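Side-chain contacts in periplasmic binding protein/LacI transcriptional regulator (Burkholderia multivorans, PDB 4YLE), which probably binds a simple sugar in the periplasm and delivers it to an ABC transporter for uptake: residues Q180-G185 / V254-I259; N70-K73 / A79-I82. All blocks are in the same frame, centred on the assembly; numbering follows the deposited sequence.

In the fold
Both segments of contact 2 precede those of contact 1 along the chain. Contact 2 joins strand 66-72 to helix 78-90, neighbours in sequence, at one edge of the larger, mixed sheet. Contact 1 spans a longer separation. It joins helix 177-193 to the loop after strand 252-254, an edge strand of the parallel four-stranded sheet. The two centres are about 23 Å apart, and the nearest atoms are about 13 Å apart, so the contacts do not touch. The two sheets belong to the two lobes of the periplasmic binding protein fold, with the unknown ligand between them. Contact 1 reaches that ligand. Contact 2 lies in the other lobe, with the Q81 side chain about 10 Å from the ligand.

Contact 1. Residues Q180-G185 / V254-I259; sequences QQRTAG and VGYDNI
R182 NH1 is gripped by two acceptors, G230 O and OAC of the unidentified ligand, while its guanidinium group lies over the ring of Y256. R182 NE has its own partner in N146 OD1. These bonds fix the rotation of a group that meets Y256 without any hydrogen bond.

The contact is face to face. The guanidinium and ring planes are 19° apart. NE lies over the face of the ring, offset toward the rim, with R182 NE 3.2 Å from Y256 CE2. R182 CZ is 3.4 Å from Y256 CD2, and CD2 lies over the centre of the guanidinium. Further back, the aliphatic part of the arginine takes part too. R182 CD makes a CH-pi contact 3.7 Å from the Y256 ring centroid, 9° off the normal. The arginine chain runs extended from CG to NE, which carries the guanidinium across to the ring. The tyrosine turns its CG away from its backbone N (chi1 -157°), which brings the ring up to the arginine.

D257 adds a charge nearby. D257 OD1 is 4.4 Å from R182 NH1 but sits off the plane of the guanidinium, where none of its N-H bonds is aimed. The attraction is probably electrostatic only. D257 OD1 instead accepts from Q277 NE2, and OD2 bonds to OAA of the ligand. R182 and D257 thus both bond to the unidentified ligand, consistent with a place in the sugar-binding cleft of this family.

R182, Y256 and D257 are all buried. Helix 177-193 carries the arginine and follows strand 166-171. The tyrosine and aspartate sit in the loop between strand 252-254 and helix 263-268. Helix 146-160 borders both segments, F46 of helix 45-60 touches D257, and D232 of helix 232-244 lies against the same aspartate.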
loop_
_atom_site.group_PDB
_atom_site.type_symbol
_atom_site.label_atom_id
_atom_site.label_comp_id
_atom_site.label_asym_id
_atom_site.label_seq_id
_atom_site.Cartn_x
_atom_site.Cartn_y
_atom_site.Cartn_z
ATOM N N GLN A 180 2.346 -5.639 -7.389
ATOM C CA GLN A 180 3.190 -6.585 -8.090
ATOM C C GLN A 180 4.241 -7.181 -7.208
ATOM O O GLN A 180 4.517 -8.372 -7.272
ATOM C CB GLN A 180 3.844 -5.893 -9.290
ATOM C CG GLN A 180 2.838 -5.429 -10.300
ATOM C CD GLN A 180 3.377 -4.389 -11.264
ATOM O OE1 GLN A 180 4.567 -4.060 -11.258
ATOM N NE2 GLN A 180 2.492 -3.848 -12.089
ATOM N N GLN A 181 4.842 -6.357 -6.365
ATOM C CA GLN A 181 5.930 -6.836 -5.533
ATOM C C GLN A 181 5.424 -7.710 -4.398
ATOM O O GLN A 181 6.124 -8.645 -3.996
ATOM C CB GLN A 181 6.721 -5.653 -5.020
ATOM C CG GLN A 181 7.387 -4.910 -6.170
ATOM C CD GLN A 181 8.344 -5.812 -6.939
ATOM O OE1 GLN A 181 8.094 -6.213 -8.090
ATOM N NE2 GLN A 181 9.406 -6.186 -6.279
ATOM N N ARG A 182 4.209 -7.456 -3.901
ATOM C CA ARG A 182 3.661 -8.358 -2.883
ATOM C C ARG A 182 3.346 -9.696 -3.499
ATOM O O ARG A 182 3.630 -10.737 -2.916
ATOM C CB ARG A 182 2.402 -7.780 -2.219
ATOM C CG ARG A 182 2.810 -6.627 -1.320
ATOM C CD ARG A 182 1.661 -6.057 -0.524
ATOM N NE ARG A 182 2.033 -4.699 -0.180
ATOM C CZ ARG A 182 1.181 -3.716 0.063
ATOM N NH1 ARG A 182 -0.129 -3.941 0.038
ATOM N NH2 ARG A 182 1.652 -2.510 0.337
ATOM N N THR A 183 2.754 -9.684 -4.684
ATOM C CA THR A 183 2.491 -10.950 -5.335
ATOM C C THR A 183 3.807 -11.722 -5.555
ATOM O O THR A 183 3.876 -12.926 -5.331
ATOM C CB THR A 183 1.717 -10.742 -6.665
ATOM O OG1 THR A 183 0.385 -10.292 -6.326
ATOM C CG2 THR A 183 1.653 -12.048 -7.491
ATOM N N ALA A 184 4.856 -11.033 -5.965
ATOM C CA ALA A 184 6.128 -11.694 -6.188
ATOM C C ALA A 184 6.710 -12.283 -4.890
ATOM O O ALA A 184 7.194 -13.412 -4.890
ATOM C CB ALA A 184 7.111 -10.712 -6.829
ATOM N N GLY A 185 6.649 -11.524 -3.784
ATOM C CA GLY A 185 7.094 -12.036 -2.488
ATOM C C GLY A 185 6.309 -13.263 -2.050
ATOM O O GLY A 185 6.879 -14.236 -1.546
ATOM N N VAL A 254 -3.845 -15.023 4.809
ATOM C CA VAL A 254 -2.892 -14.011 5.243
ATOM C C VAL A 254 -3.167 -12.714 4.519
ATOM O O VAL A 254 -3.682 -12.714 3.416
ATOM C CB VAL A 254 -1.438 -14.442 5.038
ATOM C CG1 VAL A 254 -1.123 -15.679 5.928
ATOM C CG2 VAL A 254 -1.147 -14.696 3.554
ATOM N N GLY A 255 -2.778 -11.606 5.153
ATOM C CA GLY A 255 -2.956 -10.286 4.587
ATOM C C GLY A 255 -1.713 -9.450 4.745
ATOM O O GLY A 255 -0.598 -9.975 4.803
ATOM N N TYR A 256 -1.931 -8.146 4.787
ATOM C CA TYR A 256 -0.852 -7.162 4.803
ATOM C C TYR A 256 -1.479 -5.831 5.198
ATOM O O TYR A 256 -2.434 -5.414 4.551
ATOM C CB TYR A 256 -0.228 -7.069 3.411
ATOM C CG TYR A 256 1.182 -6.543 3.303
ATOM C CD1 TYR A 256 2.238 -7.418 3.258
ATOM C CD2 TYR A 256 1.435 -5.186 3.150
ATOM C CE1 TYR A 256 3.525 -6.973 3.097
ATOM C CE2 TYR A 256 2.757 -4.742 2.973
ATOM C CZ TYR A 256 3.768 -5.667 2.968
ATOM O OH TYR A 256 5.043 -5.197 2.788
ATOM N N ASP A 257 -0.920 -5.179 6.220
ATOM C CA ASP A 257 -1.222 -3.787 6.684
ATOM C C ASP A 257 -1.342 -3.705 8.199
ATOM O O ASP A 257 -1.118 -2.639 8.782
ATOM C CB ASP A 257 -2.519 -3.170 6.107
ATOM C CG ASP A 257 -2.381 -2.739 4.639
ATOM O OD1 ASP A 257 -1.242 -2.674 4.144
ATOM O OD2 ASP A 257 -3.421 -2.500 3.988
ATOM N N ASN A 258 -1.758 -4.798 8.831
ATOM C CA ASN A 258 -2.062 -4.804 10.254
ATOM C C ASN A 258 -3.090 -3.739 10.678
ATOM O O ASN A 258 -2.883 -2.995 11.663
ATOM C CB ASN A 258 -0.769 -4.648 11.038
ATOM C CG ASN A 258 -0.907 -5.029 12.485
ATOM O OD1 ASN A 258 -1.762 -5.838 12.870
ATOM N ND2 ASN A 258 -0.076 -4.417 13.321
ATOM N N ILE A 259 -4.214 -3.663 9.964
ATOM C CA ILE A 259 -5.284 -2.754 10.396
ATOM C C ILE A 259 -6.014 -3.289 11.622
ATOM O O ILE A 259 -6.031 -4.489 11.869
ATOM C CB ILE A 259 -6.308 -2.475 9.273
ATOM C CG1 ILE A 259 -7.071 -3.754 8.915
ATOM C CG2 ILE A 259 -5.577 -1.845 8.077
ATOM C CD1 ILE A 259 -8.132 -3.593 7.838
#

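Contact 2. Residues N70-K73 / A79-I82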
loop_
_atom_site.group_PDB
_atom_site.type_symbol
_atom_site.label_atom_id
_atom_site.label_comp_id
_atom_site.label_asym_id
_atom_site.label_seq_id
_atom_site.Cartn_x
_atom_site.Cartn_y
_atom_site.Cartn_z
ATOM N N ASN A 70 -5.553 14.775 2.028
ATOM C CA ASN A 70 -6.656 14.430 1.140
ATOM C C ASN A 70 -6.522 12.997 0.720
ATOM O O ASN A 70 -5.418 12.490 0.600
ATOM C CB ASN A 70 -6.686 15.286 -0.119
ATOM C CG ASN A 70 -7.225 16.683 0.126
ATOM O OD1 ASN A 70 -6.497 17.675 0.029
ATOM N ND2 ASN A 70 -8.514 16.769 0.431
ATOM N N GLY A 71 -7.665 12.383 0.443
ATOM C CA GLY A 71 -7.714 11.014 -0.038
ATOM C C GLY A 71 -8.815 10.934 -1.067
ATOM O O GLY A 71 -9.457 11.951 -1.375
ATOM N N ILE A 72 -9.026 9.732 -1.595
ATOM C CA ILE A 72 -10.013 9.500 -2.625
ATOM C C ILE A 72 -11.059 8.514 -2.100
ATOM O O ILE A 72 -10.868 7.887 -1.045
ATOM C CB ILE A 72 -9.358 8.998 -3.918
ATOM C CG1 ILE A 72 -8.414 7.822 -3.645
ATOM C CG2 ILE A 72 -8.584 10.142 -4.558
ATOM C CD1 ILE A 72 -7.756 7.257 -4.871
ATOM N N LYS A 73 -12.143 8.372 -2.847
ATOM C CA LYS A 73 -13.342 7.718 -2.341
ATOM C C LYS A 73 -13.261 6.211 -2.386
ATOM O O LYS A 73 -14.081 5.548 -1.756
ATOM C CB LYS A 73 -14.563 8.169 -3.129
ATOM C CG LYS A 73 -14.573 7.642 -4.552
ATOM C CD LYS A 73 -15.858 8.046 -5.292
ATOM C CE LYS A 73 -15.685 7.952 -6.802
ATOM N NZ LYS A 73 -14.918 6.744 -7.258
ATOM N N ALA A 79 -8.518 9.042 -11.324
ATOM C CA ALA A 79 -8.915 10.334 -11.912
ATOM C C ALA A 79 -9.002 11.446 -10.846
ATOM O O ALA A 79 -8.448 12.554 -11.007
ATOM C CB ALA A 79 -10.260 10.195 -12.650
ATOM N N ASN A 80 -9.691 11.137 -9.751
ATOM C CA ASN A 80 -9.845 12.091 -8.676
ATOM C C ASN A 80 -8.537 12.365 -7.941
ATOM O O ASN A 80 -8.329 13.460 -7.427
ATOM C CB ASN A 80 -10.877 11.622 -7.656
ATOM C CG ASN A 80 -11.328 12.755 -6.754
ATOM O OD1 ASN A 80 -11.557 13.876 -7.226
ATOM N ND2 ASN A 80 -11.434 12.492 -5.462
ATOM N N GLN A 81 -7.673 11.367 -7.830
ATOM C CA GLN A 81 -6.412 11.627 -7.154
ATOM C C GLN A 81 -5.658 12.649 -7.978
ATOM O O GLN A 81 -5.087 13.577 -7.428
ATOM C CB GLN A 81 -5.579 10.374 -6.970
ATOM C CG GLN A 81 -4.475 10.592 -5.916
ATOM C CD GLN A 81 -3.616 9.381 -5.711
ATOM O OE1 GLN A 81 -3.053 8.855 -6.663
ATOM N NE2 GLN A 81 -3.494 8.927 -4.458
ATOM N N ILE A 82 -5.698 12.498 -9.302
ATOM C CA ILE A 82 -5.013 13.446 -10.177
ATOM C C ILE A 82 -5.602 14.829 -9.961
ATOM O O ILE A 82 -4.866 15.819 -9.912
ATOM C CB ILE A 82 -5.105 13.025 -11.665
ATOM C CG1 ILE A 82 -4.231 11.785 -11.891
ATOM C CG2 ILE A 82 -4.649 14.160 -12.600
ATOM C CD1 ILE A 82 -4.366 11.125 -13.243
HETATM O O HOH W 1 -12.334 10.250 -5.105
#
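I72 meets Q81 in a van der Waals contact of its methyl branch with the backbone and CB of the glutamine. I72 CG2 faces the helix backbone and comes 3.6 Å from Q81 N. I72 CG2 also lies 3.9 Å from Q81 CB. The same methyl meets N80, with I72 CG2 3.8 Å from N80 ND2 and 4.1 Å from N80 CB. One branch of the isoleucine therefore does all the touching. It lies beside the backbone N of I72 and anti to the carbonyl carbon, while CG1 lies between the backbone N and the carbonyl carbon (chi1 50°).

The polar part is slight. No hydrogen bond runs directly from one segment to the other. A water accepts from K73 N at 2.9 Å. It is also close to N80 ND2, but the 2.4 Å separation is too short for a sound bond, so a water bridge there is doubtful. Around this point D77 has two roles: it forms a salt bridge with K73 NZ and accepts from N80 N near the start of helix 78-90.

The amide of Q81 looks elsewhere. Its chain is extended beyond CG, with CG anti to its own backbone N (chi1 -163°). OE1 accepts from A101 N, and NE2 donates to A99 O and M39 O. Three backbone bonds thus fix the rotation of this buried amide.

The chemistry implies a division of labour. A methyl of strand 66-72 packs on the first turn of helix 78-90, where the two begin the parallel beta-alpha-beta crossover to strand 95-98. The buried Q81 amide is satisfied by backbone at the end of strand 34-39 and just after strand 95-98.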